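Local coordinates for protein isocitrate dehydrogenase [NAD] subunit 2, mitochondrial (Saccharomyces cerevisiae, PDB 3BLX) that forms, with subunit 1, the octameric allosteric enzyme that oxidises and decarboxylates isocitrate to 2-oxoglutarate with NAD+ in the mitochondrial citric acid cycle, at residues Ile274-Gly282 against Ala297-His308; Arg181-Ser190 against Asp213-Ser224. One frame throughout, in Å; residues are numbered along the deposited sequence.

Interaction 1: residues Ile274-Gly282 against Ala297-His308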
loop_
_atom_site.group_PDB
_atom_site.type_symbol
_atom_site.label_atom_id
_atom_site.label_comp_id
_atom_site.label_asym_id
_atom_site.label_seq_id
_atom_site.Cartn_x
_atom_site.Cartn_y
_atom_site.Cartn_z
ATOM N N ILE B 274 -4.029 -52.309 -19.707
ATOM C CA ILE B 274 -5.087 -52.146 -18.702
ATOM C C ILE B 274 -6.196 -51.224 -19.213
ATOM O O ILE B 274 -5.951 -50.373 -20.061
ATOM C CB ILE B 274 -4.548 -51.579 -17.349
ATOM C CG1 ILE B 274 -3.384 -52.413 -16.799
ATOM C CG2 ILE B 274 -5.639 -51.514 -16.317
ATOM C CD1 ILE B 274 -2.008 -51.823 -17.100
ATOM N N SER B 275 -7.412 -51.405 -18.705
ATOM C CA SER B 275 -8.533 -50.520 -19.026
ATOM C C SER B 275 -9.507 -50.451 -17.866
ATOM O O SER B 275 -9.969 -51.466 -17.372
ATOM C CB SER B 275 -9.270 -50.989 -20.284
ATOM O OG SER B 275 -8.516 -50.738 -21.452
ATOM N N ILE B 276 -9.841 -49.244 -17.450
ATOM C CA ILE B 276 -10.692 -49.048 -16.294
ATOM C C ILE B 276 -11.997 -48.433 -16.739
ATOM O O ILE B 276 -12.004 -47.594 -17.620
ATOM C CB ILE B 276 -9.993 -48.140 -15.297
ATOM C CG1 ILE B 276 -8.694 -48.808 -14.841
ATOM C CG2 ILE B 276 -10.899 -47.823 -14.142
ATOM C CD1 ILE B 276 -8.013 -48.118 -13.691
ATOM N N PHE B 277 -13.103 -48.863 -16.142
ATOM C CA PHE B 277 -14.430 -48.452 -16.577
ATOM C C PHE B 277 -15.163 -47.902 -15.402
ATOM O O PHE B 277 -15.137 -48.494 -14.338
ATOM C CB PHE B 277 -15.184 -49.653 -17.154
ATOM C CG PHE B 277 -14.528 -50.234 -18.364
ATOM C CD1 PHE B 277 -15.004 -49.944 -19.640
ATOM C CD2 PHE B 277 -13.398 -51.039 -18.239
ATOM C CE1 PHE B 277 -14.381 -50.476 -20.779
ATOM C CE2 PHE B 277 -12.758 -51.579 -19.377
ATOM C CZ PHE B 277 -13.257 -51.302 -20.645
ATOM N N GLU B 278 -15.814 -46.761 -15.577
ATOM C CA GLU B 278 -16.382 -46.056 -14.438
ATOM C C GLU B 278 -17.543 -45.185 -14.821
ATOM O O GLU B 278 -17.639 -44.730 -15.953
ATOM C CB GLU B 278 -15.315 -45.183 -13.772
ATOM C CG GLU B 278 -14.552 -44.242 -14.706
ATOM C CD GLU B 278 -13.591 -43.269 -13.971
ATOM O OE1 GLU B 278 -13.786 -42.982 -12.767
ATOM O OE2 GLU B 278 -12.633 -42.776 -14.612
ATOM N N ALA B 279 -18.428 -44.946 -13.863
ATOM C CA ALA B 279 -19.406 -43.892 -14.017
ATOM C C ALA B 279 -18.677 -42.569 -13.773
ATOM O O ALA B 279 -17.619 -42.562 -13.162
ATOM C CB ALA B 279 -20.524 -44.075 -13.030
ATOM N N VAL B 280 -19.234 -41.458 -14.240
ATOM C CA VAL B 280 -18.564 -40.180 -14.081
ATOM C C VAL B 280 -19.273 -39.257 -13.105
ATOM O O VAL B 280 -18.855 -38.117 -12.922
ATOM C CB VAL B 280 -18.362 -39.447 -15.430
ATOM C CG1 VAL B 280 -17.700 -40.367 -16.428
ATOM C CG2 VAL B 280 -19.679 -38.960 -15.982
ATOM N N HIS B 281 -20.347 -39.732 -12.483
ATOM C CA HIS B 281 -21.026 -38.913 -11.481
ATOM C C HIS B 281 -20.275 -38.976 -10.174
ATOM O O HIS B 281 -19.320 -39.742 -10.048
ATOM C CB HIS B 281 -22.457 -39.385 -11.257
ATOM C CG HIS B 281 -22.573 -40.856 -11.008
ATOM N ND1 HIS B 281 -22.130 -41.450 -9.849
ATOM C CD2 HIS B 281 -23.078 -41.853 -11.771
ATOM C CE1 HIS B 281 -22.353 -42.751 -9.911
ATOM N NE2 HIS B 281 -22.929 -43.023 -11.065
ATOM N N GLY B 282 -20.729 -38.198 -9.194
ATOM C CA GLY B 282 -20.053 -38.085 -7.910
ATOM C C GLY B 282 -20.293 -39.173 -6.877
ATOM O O GLY B 282 -20.947 -40.176 -7.131
ATOM N N ALA B 297 -25.536 -45.855 -14.524
ATOM C CA ALA B 297 -24.267 -45.361 -15.030
ATOM C C ALA B 297 -23.193 -46.412 -14.845
ATOM O O ALA B 297 -22.495 -46.763 -15.787
ATOM C CB ALA B 297 -23.900 -44.094 -14.324
ATOM N N LEU B 298 -23.065 -46.932 -13.629
ATOM C CA LEU B 298 -22.092 -47.994 -13.399
ATOM C C LEU B 298 -22.443 -49.270 -14.203
ATOM O O LEU B 298 -21.559 -49.931 -14.754
ATOM C CB LEU B 298 -21.911 -48.271 -11.900
ATOM C CG LEU B 298 -20.738 -49.189 -11.528
ATOM C CD1 LEU B 298 -19.451 -48.741 -12.198
ATOM C CD2 LEU B 298 -20.547 -49.266 -10.036
ATOM N N LEU B 299 -23.729 -49.599 -14.292
ATOM C CA LEU B 299 -24.171 -50.757 -15.087
ATOM C C LEU B 299 -23.761 -50.677 -16.553
ATOM O O LEU B 299 -23.305 -51.661 -17.154
ATOM C CB LEU B 299 -25.689 -50.911 -15.002
ATOM C CG LEU B 299 -26.281 -52.041 -14.165
ATOM C CD1 LEU B 299 -25.273 -52.649 -13.218
ATOM C CD2 LEU B 299 -27.530 -51.532 -13.428
ATOM N N LEU B 300 -23.932 -49.492 -17.128
ATOM C CA LEU B 300 -23.627 -49.296 -18.528
ATOM C C LEU B 300 -22.134 -49.335 -18.774
ATOM O O LEU B 300 -21.705 -49.636 -19.881
ATOM C CB LEU B 300 -24.231 -47.988 -19.036
ATOM C CG LEU B 300 -25.748 -48.053 -19.176
ATOM C CD1 LEU B 300 -26.368 -46.684 -19.276
ATOM C CD2 LEU B 300 -26.083 -48.885 -20.393
ATOM N N SER B 301 -21.345 -49.039 -17.743
ATOM C CA SER B 301 -19.894 -49.144 -17.857
ATOM C C SER B 301 -19.524 -50.608 -17.825
ATOM O O SER B 301 -18.494 -51.004 -18.358
ATOM C CB SER B 301 -19.171 -48.408 -16.722
ATOM O OG SER B 301 -19.602 -47.065 -16.594
ATOM N N SER B 302 -20.370 -51.405 -17.173
ATOM C CA SER B 302 -20.206 -52.859 -17.128
ATOM C C SER B 302 -20.340 -53.400 -18.537
ATOM O O SER B 302 -19.534 -54.214 -18.988
ATOM C CB SER B 302 -21.285 -53.508 -16.260
ATOM O OG SER B 302 -21.531 -52.759 -15.097
ATOM N N VAL B 303 -21.380 -52.941 -19.223
ATOM C CA VAL B 303 -21.575 -53.282 -20.613
ATOM C C VAL B 303 -20.331 -52.977 -21.428
ATOM O O VAL B 303 -19.850 -53.829 -22.170
ATOM C CB VAL B 303 -22.725 -52.493 -21.215
ATOM C CG1 VAL B 303 -22.928 -52.910 -22.635
ATOM C CG2 VAL B 303 -23.968 -52.715 -20.415
ATOM N N MET B 304 -19.818 -51.757 -21.299
ATOM C CA MET B 304 -18.625 -51.368 -22.038
ATOM C C MET B 304 -17.451 -52.277 -21.709
ATOM O O MET B 304 -16.637 -52.594 -22.575
ATOM C CB MET B 304 -18.233 -49.922 -21.734
ATOM C CG MET B 304 -19.230 -48.861 -22.158
ATOM S SD MET B 304 -18.589 -47.171 -21.902
ATOM C CE MET B 304 -17.434 -47.096 -23.264
ATOM N N MET B 305 -17.363 -52.678 -20.446
ATOM C CA MET B 305 -16.308 -53.575 -19.986
ATOM C C MET B 305 -16.467 -54.982 -20.589
ATOM O O MET B 305 -15.513 -55.553 -21.133
ATOM C CB MET B 305 -16.296 -53.634 -18.464
ATOM C CG MET B 305 -15.135 -54.418 -17.901
ATOM S SD MET B 305 -15.225 -54.642 -16.133
ATOM C CE MET B 305 -16.870 -55.351 -15.930
ATOM N N LEU B 306 -17.675 -55.535 -20.501
ATOM C CA LEU B 306 -17.982 -56.821 -21.131
ATOM C C LEU B 306 -17.536 -56.796 -22.589
ATOM O O LEU B 306 -16.684 -57.582 -23.001
ATOM C CB LEU B 306 -19.481 -57.128 -21.021
ATOM C CG LEU B 306 -20.011 -58.005 -19.865
ATOM C CD1 LEU B 306 -19.012 -58.198 -18.737
ATOM C CD2 LEU B 306 -21.340 -57.468 -19.330
ATOM N N ASN B 307 -18.100 -55.866 -23.353
ATOM C CA ASN B 307 -17.735 -55.685 -24.756
ATOM C C ASN B 307 -16.236 -55.565 -24.994
ATOM O O ASN B 307 -15.750 -55.889 -26.063
ATOM C CB ASN B 307 -18.439 -54.467 -25.355
ATOM C CG ASN B 307 -19.867 -54.759 -25.758
ATOM O OD1 ASN B 307 -20.152 -55.797 -26.356
ATOM N ND2 ASN B 307 -20.777 -53.844 -25.434
ATOM N N HIS B 308 -15.499 -55.084 -24.010
ATOM C CA HIS B 308 -14.066 -54.909 -24.197
ATOM C C HIS B 308 -13.375 -56.254 -23.973
ATOM O O HIS B 308 -12.252 -56.494 -24.456
ATOM C CB HIS B 308 -13.534 -53.801 -23.269
ATOM C CG HIS B 308 -12.039 -53.675 -23.256
ATOM N ND1 HIS B 308 -11.284 -53.902 -22.125
ATOM C CD2 HIS B 308 -11.161 -53.350 -24.230
ATOM C CE1 HIS B 308 -10.004 -53.723 -22.400
ATOM N NE2 HIS B 308 -9.903 -53.387 -23.673
#
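With CG anti to its carbonyl carbon (chi1 -62°), Phe277 swings its ring onto the backbone of helix 297-308, while Met305, CG anti to the backbone N (chi1 -174°), carries its CB and CG obliquely across the same ring, CG to Phe277 CD2. This is helix-on-sheet packing in the core of the isocitrate/isopropylmalate dehydrogenase fold, strand 275-279 running nearly antiparallel to the helix, their axes 6.7 Å apart. Met305 CA sits over the ring centre in a CH-pi contact, 3.7 Å from the Phe277 centroid; its sulfur makes an oblique Met-aromatic approach. Met304 CB touches Phe277 CD1 at 3.8 Å, and His308 reaches the far end of the ring, its ND1 near the phenyl plane and 3.6 Å from Phe277 CZ. An alanine in place of Phe277 would probably open a gap between strand and helix and leave Met305 and His308 without their shared apolar partner. His308 NE2 is held elsewhere, by Gly9 O. Helix 33-45 lines another side of the helix through Leu298 and Ser302. Toward the strand's C-terminal end small residues bring the backbones close: Ala279 CB meets Ala297 CB at 3.6 Å, and the same Ala297 methyl abuts the in-plane edge of the His281 ring at CD2.

Interaction 2: residues Arg181-Ser190 against Asp213-Ser224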
loop_
_atom_site.group_PDB
_atom_site.type_symbol
_atom_site.label_atom_id
_atom_site.label_comp_id
_atom_site.label_asym_id
_atom_site.label_seq_id
_atom_site.Cartn_x
_atom_site.Cartn_y
_atom_site.Cartn_z
ATOM N N ARG B 181 -19.337 -47.598 -37.459
ATOM C CA ARG B 181 -19.640 -46.240 -37.849
ATOM C C ARG B 181 -18.695 -45.806 -38.963
ATOM O O ARG B 181 -17.471 -46.033 -38.903
ATOM C CB ARG B 181 -19.564 -45.298 -36.646
ATOM C CG ARG B 181 -20.865 -45.143 -35.861
ATOM C CD ARG B 181 -20.572 -44.823 -34.403
ATOM N NE ARG B 181 -21.405 -43.754 -33.853
ATOM C CZ ARG B 181 -22.258 -43.915 -32.849
ATOM N NH1 ARG B 181 -22.393 -45.105 -32.291
ATOM N NH2 ARG B 181 -22.969 -42.888 -32.407
ATOM N N PRO B 182 -19.272 -45.185 -39.993
ATOM C CA PRO B 182 -18.564 -44.760 -41.203
ATOM C C PRO B 182 -17.545 -43.635 -40.933
ATOM O O PRO B 182 -16.398 -43.782 -41.371
ATOM C CB PRO B 182 -19.689 -44.249 -42.124
ATOM C CG PRO B 182 -20.968 -44.493 -41.416
ATOM C CD PRO B 182 -20.680 -44.759 -39.972
ATOM N N ARG B 183 -17.943 -42.564 -40.229
ATOM C CA ARG B 183 -17.117 -41.347 -40.100
ATOM C C ARG B 183 -16.401 -41.216 -38.776
ATOM O O ARG B 183 -16.990 -41.451 -37.732
ATOM C CB ARG B 183 -17.956 -40.077 -40.251
ATOM C CG ARG B 183 -19.047 -40.147 -41.258
ATOM C CD ARG B 183 -20.227 -39.370 -40.728
ATOM N NE ARG B 183 -20.039 -37.926 -40.775
ATOM C CZ ARG B 183 -20.827 -37.052 -40.155
ATOM N NH1 ARG B 183 -21.841 -37.481 -39.422
ATOM N NH2 ARG B 183 -20.602 -35.750 -40.262
ATOM N N VAL B 184 -15.128 -40.825 -38.817
ATOM C CA VAL B 184 -14.508 -40.267 -37.623
ATOM C C VAL B 184 -14.241 -38.803 -37.881
ATOM O O VAL B 184 -13.667 -38.423 -38.893
ATOM C CB VAL B 184 -13.251 -41.010 -37.145
ATOM C CG1 VAL B 184 -13.204 -42.423 -37.719
ATOM C CG2 VAL B 184 -12.024 -40.237 -37.480
ATOM N N ILE B 185 -14.755 -37.986 -36.982
ATOM C CA ILE B 185 -14.603 -36.544 -37.052
ATOM C C ILE B 185 -13.548 -36.049 -36.059
ATOM O O ILE B 185 -13.700 -36.227 -34.848
ATOM C CB ILE B 185 -15.931 -35.875 -36.723
ATOM C CG1 ILE B 185 -16.997 -36.350 -37.720
ATOM C CG2 ILE B 185 -15.768 -34.380 -36.702
ATOM C CD1 ILE B 185 -18.366 -35.831 -37.425
ATOM N N VAL B 186 -12.470 -35.465 -36.570
ATOM C CA VAL B 186 -11.518 -34.788 -35.711
ATOM C C VAL B 186 -12.034 -33.377 -35.457
ATOM O O VAL B 186 -12.301 -32.637 -36.401
ATOM C CB VAL B 186 -10.125 -34.694 -36.335
ATOM C CG1 VAL B 186 -9.316 -33.724 -35.550
ATOM C CG2 VAL B 186 -9.440 -36.029 -36.332
ATOM N N VAL B 187 -12.201 -33.036 -34.179
ATOM C CA VAL B 187 -12.608 -31.697 -33.738
ATOM C C VAL B 187 -11.390 -30.891 -33.265
ATOM O O VAL B 187 -10.565 -31.390 -32.499
ATOM C CB VAL B 187 -13.664 -31.765 -32.613
ATOM C CG1 VAL B 187 -13.925 -30.404 -32.026
ATOM C CG2 VAL B 187 -14.944 -32.309 -33.151
ATOM N N HIS B 188 -11.274 -29.652 -33.730
ATOM C CA HIS B 188 -10.104 -28.847 -33.450
ATOM C C HIS B 188 -10.497 -27.387 -33.501
ATOM O O HIS B 188 -11.620 -27.069 -33.860
ATOM C CB HIS B 188 -9.037 -29.126 -34.493
ATOM C CG HIS B 188 -9.459 -28.758 -35.875
ATOM N ND1 HIS B 188 -9.001 -27.627 -36.512
ATOM C CD2 HIS B 188 -10.330 -29.349 -36.728
ATOM C CE1 HIS B 188 -9.558 -27.543 -37.708
ATOM N NE2 HIS B 188 -10.373 -28.572 -37.859
ATOM N N LYS B 189 -9.573 -26.501 -33.128
ATOM C CA LYS B 189 -9.777 -25.046 -33.188
ATOM C C LYS B 189 -8.939 -24.467 -34.356
ATOM O O LYS B 189 -8.058 -25.150 -34.876
ATOM C CB LYS B 189 -9.423 -24.386 -31.847
ATOM C CG LYS B 189 -10.426 -23.352 -31.345
ATOM C CD LYS B 189 -10.913 -22.450 -32.481
ATOM C CE LYS B 189 -11.245 -21.035 -32.005
ATOM N NZ LYS B 189 -12.384 -20.963 -31.049
ATOM N N SER B 190 -9.235 -23.230 -34.768
ATOM C CA SER B 190 -8.706 -22.652 -36.013
ATOM C C SER B 190 -7.319 -23.163 -36.394
ATOM O O SER B 190 -6.326 -22.731 -35.840
ATOM C CB SER B 190 -8.686 -21.127 -35.940
ATOM O OG SER B 190 -8.224 -20.583 -37.160
ATOM N N ASP B 213 -11.871 -48.043 -45.038
ATOM C CA ASP B 213 -13.296 -48.269 -44.755
ATOM C C ASP B 213 -13.928 -47.134 -43.973
ATOM O O ASP B 213 -15.149 -47.073 -43.811
ATOM C CB ASP B 213 -13.529 -49.576 -43.991
ATOM C CG ASP B 213 -12.580 -49.772 -42.809
ATOM O OD1 ASP B 213 -11.334 -49.659 -42.972
ATOM O OD2 ASP B 213 -13.101 -50.089 -41.713
ATOM N N LEU B 214 -13.088 -46.237 -43.479
ATOM C CA LEU B 214 -13.569 -45.142 -42.663
ATOM C C LEU B 214 -13.361 -43.792 -43.339
ATOM O O LEU B 214 -12.330 -43.555 -43.969
ATOM C CB LEU B 214 -12.853 -45.184 -41.331
ATOM C CG LEU B 214 -13.552 -45.922 -40.187
ATOM C CD1 LEU B 214 -14.757 -46.674 -40.667
ATOM C CD2 LEU B 214 -12.585 -46.833 -39.524
ATOM N N THR B 215 -14.357 -42.925 -43.216
ATOM C CA THR B 215 -14.276 -41.561 -43.727
ATOM C C THR B 215 -13.812 -40.596 -42.633
ATOM O O THR B 215 -14.436 -40.480 -41.585
ATOM C CB THR B 215 -15.643 -41.087 -44.235
ATOM O OG1 THR B 215 -16.215 -42.099 -45.063
ATOM C CG2 THR B 215 -15.512 -39.787 -45.023
ATOM N N LEU B 216 -12.714 -39.900 -42.883
ATOM C CA LEU B 216 -12.235 -38.849 -41.986
ATOM C C LEU B 216 -12.762 -37.473 -42.376
ATOM O O LEU B 216 -12.465 -36.973 -43.457
ATOM C CB LEU B 216 -10.703 -38.809 -41.982
ATOM C CG LEU B 216 -10.086 -37.683 -41.157
ATOM C CD1 LEU B 216 -10.475 -37.889 -39.713
ATOM C CD2 LEU B 216 -8.569 -37.632 -41.279
ATOM N N GLU B 217 -13.544 -36.859 -41.496
ATOM C CA GLU B 217 -13.878 -35.441 -41.652
ATOM C C GLU B 217 -13.203 -34.664 -40.543
ATOM O O GLU B 217 -12.971 -35.203 -39.454
ATOM C CB GLU B 217 -15.384 -35.206 -41.581
ATOM C CG GLU B 217 -16.201 -36.168 -42.443
ATOM C CD GLU B 217 -17.692 -35.891 -42.391
ATOM O OE1 GLU B 217 -18.099 -34.929 -41.695
ATOM O OE2 GLU B 217 -18.454 -36.635 -43.048
ATOM N N THR B 218 -12.885 -33.403 -40.818
ATOM C CA THR B 218 -12.420 -32.496 -39.769
ATOM C C THR B 218 -13.450 -31.397 -39.551
ATOM O O THR B 218 -14.113 -30.964 -40.504
ATOM C CB THR B 218 -11.041 -31.868 -40.094
ATOM O OG1 THR B 218 -11.155 -30.987 -41.221
ATOM C CG2 THR B 218 -9.988 -32.955 -40.358
ATOM N N GLU B 219 -13.595 -30.943 -38.307
ATOM C CA GLU B 219 -14.577 -29.899 -38.036
ATOM C C GLU B 219 -14.115 -28.901 -36.966
ATOM O O GLU B 219 -13.514 -29.313 -35.977
ATOM C CB GLU B 219 -15.893 -30.560 -37.639
ATOM C CG GLU B 219 -17.127 -29.759 -37.997
ATOM C CD GLU B 219 -18.376 -30.632 -38.023
ATOM O OE1 GLU B 219 -18.366 -31.734 -37.420
ATOM O OE2 GLU B 219 -19.372 -30.219 -38.656
ATOM N N LEU B 220 -14.390 -27.610 -37.170
ATOM C CA LEU B 220 -14.045 -26.585 -36.183
ATOM C C LEU B 220 -14.894 -26.841 -34.971
ATOM O O LEU B 220 -16.073 -27.118 -35.113
ATOM C CB LEU B 220 -14.321 -25.168 -36.695
ATOM C CG LEU B 220 -13.295 -24.480 -37.597
ATOM C CD1 LEU B 220 -13.621 -22.989 -37.746
ATOM C CD2 LEU B 220 -11.876 -24.684 -37.070
ATOM N N ILE B 221 -14.306 -26.754 -33.788
ATOM C CA ILE B 221 -15.074 -27.012 -32.588
ATOM C C ILE B 221 -16.276 -26.065 -32.524
ATOM O O ILE B 221 -17.337 -26.478 -32.113
ATOM C CB ILE B 221 -14.223 -26.918 -31.333
ATOM C CG1 ILE B 221 -15.003 -27.464 -30.143
ATOM C CG2 ILE B 221 -13.802 -25.492 -31.114
ATOM C CD1 ILE B 221 -14.359 -27.263 -28.835
ATOM N N ASP B 222 -16.126 -24.827 -32.990
ATOM C CA ASP B 222 -17.262 -23.895 -33.089
ATOM C C ASP B 222 -18.439 -24.520 -33.840
ATOM O O ASP B 222 -19.574 -24.443 -33.394
ATOM C CB ASP B 222 -16.901 -22.611 -33.841
ATOM C CG ASP B 222 -15.674 -21.909 -33.298
ATOM O OD1 ASP B 222 -14.700 -22.590 -32.921
ATOM O OD2 ASP B 222 -15.678 -20.657 -33.285
ATOM N N ASN B 223 -18.171 -25.112 -35.003
ATOM C CA ASN B 223 -19.239 -25.635 -35.844
ATOM C C ASN B 223 -19.862 -26.881 -35.225
ATOM O O ASN B 223 -21.080 -27.052 -35.190
ATOM C CB ASN B 223 -18.734 -25.925 -37.263
ATOM C CG ASN B 223 -18.236 -24.674 -37.983
ATOM O OD1 ASN B 223 -18.727 -23.561 -37.757
ATOM N ND2 ASN B 223 -17.256 -24.858 -38.866
ATOM N N SER B 224 -19.012 -27.754 -34.722
ATOM C CA SER B 224 -19.479 -28.952 -34.070
ATOM C C SER B 224 -20.472 -28.649 -32.980
ATOM O O SER B 224 -21.492 -29.316 -32.913
ATOM C CB SER B 224 -18.320 -29.728 -33.472
ATOM O OG SER B 224 -17.400 -30.106 -34.477
#
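Arg183 grips Glu217 side-on across two neighbouring parallel strands, 183-188 and 215-220, the two strands of a beta-alpha-beta crossover. Its chain, bent at chi2 and chi3, brings NE to Glu217 OE2 (3.1 Å) and NH2 to Glu217 OE1 (3.0 Å). Glu217 is extended beyond CG; its carboxylate is turned 53° from the guanidinium plane, and both oxygens are approached from above the carboxylate plane. Ile185 CD1 covers one guanidinium face, and NH1 is taken by Asp237 and by Ala234 O, which together with Glu217 should restrict rotation of the guanidinium. On the opposite face of the sheet, Leu216, CG anti to the backbone N (chi1 176°), carries CD1 to within 3.6 Å of Val184 CG2 and also touches Val186 CG2. The backbones are joined by a regular parallel ladder, from Thr215 N to Pro182 O through to Ile221 N on His188 O at 2.7 Å. There the second strand passes into a helix. His188 folds its ring back over the second strand, CE1 lying 3.7 Å from Leu220 CD2, and ND1 donates to Lys189 O. Val187 CG1 packs on Ile221 CB. Lys189 NZ makes a weak, long salt bridge to Asp222 OD1 (3.4 Å); by similarity these are a catalytic lysine and a metal and substrate ligand, beside Thr241 of the subunit 1 chain. Strand 183-188 also pairs with strand 238-242; helices 162-178 and 195-208 cover the Val184 and Val186 face, and helix 244-258 packs on Val187 and Ile221.

How the interactions relate
Both interactions involve strands of the same mixed sheet, their centres about 25 Å apart and their nearest atoms about 10 Å. Interaction 1 lies near the middle of the chain, joins a strand to a helix, and is a buried contact of aromatic, sulfur and methyl groups, with no hydrogen bond crossing it. Interaction 2 joins two strands at the sheet's outer side, strand 215-220 being outermost within this chain; it buries roughly twice the area, is only partly buried, and rests on backbone hydrogen bonds and charged pairs. Interaction 2 alone is touched by subunit 1 and carries residues probably at the active site, whereas interaction 1 only approaches predicted substrate-binding arginines.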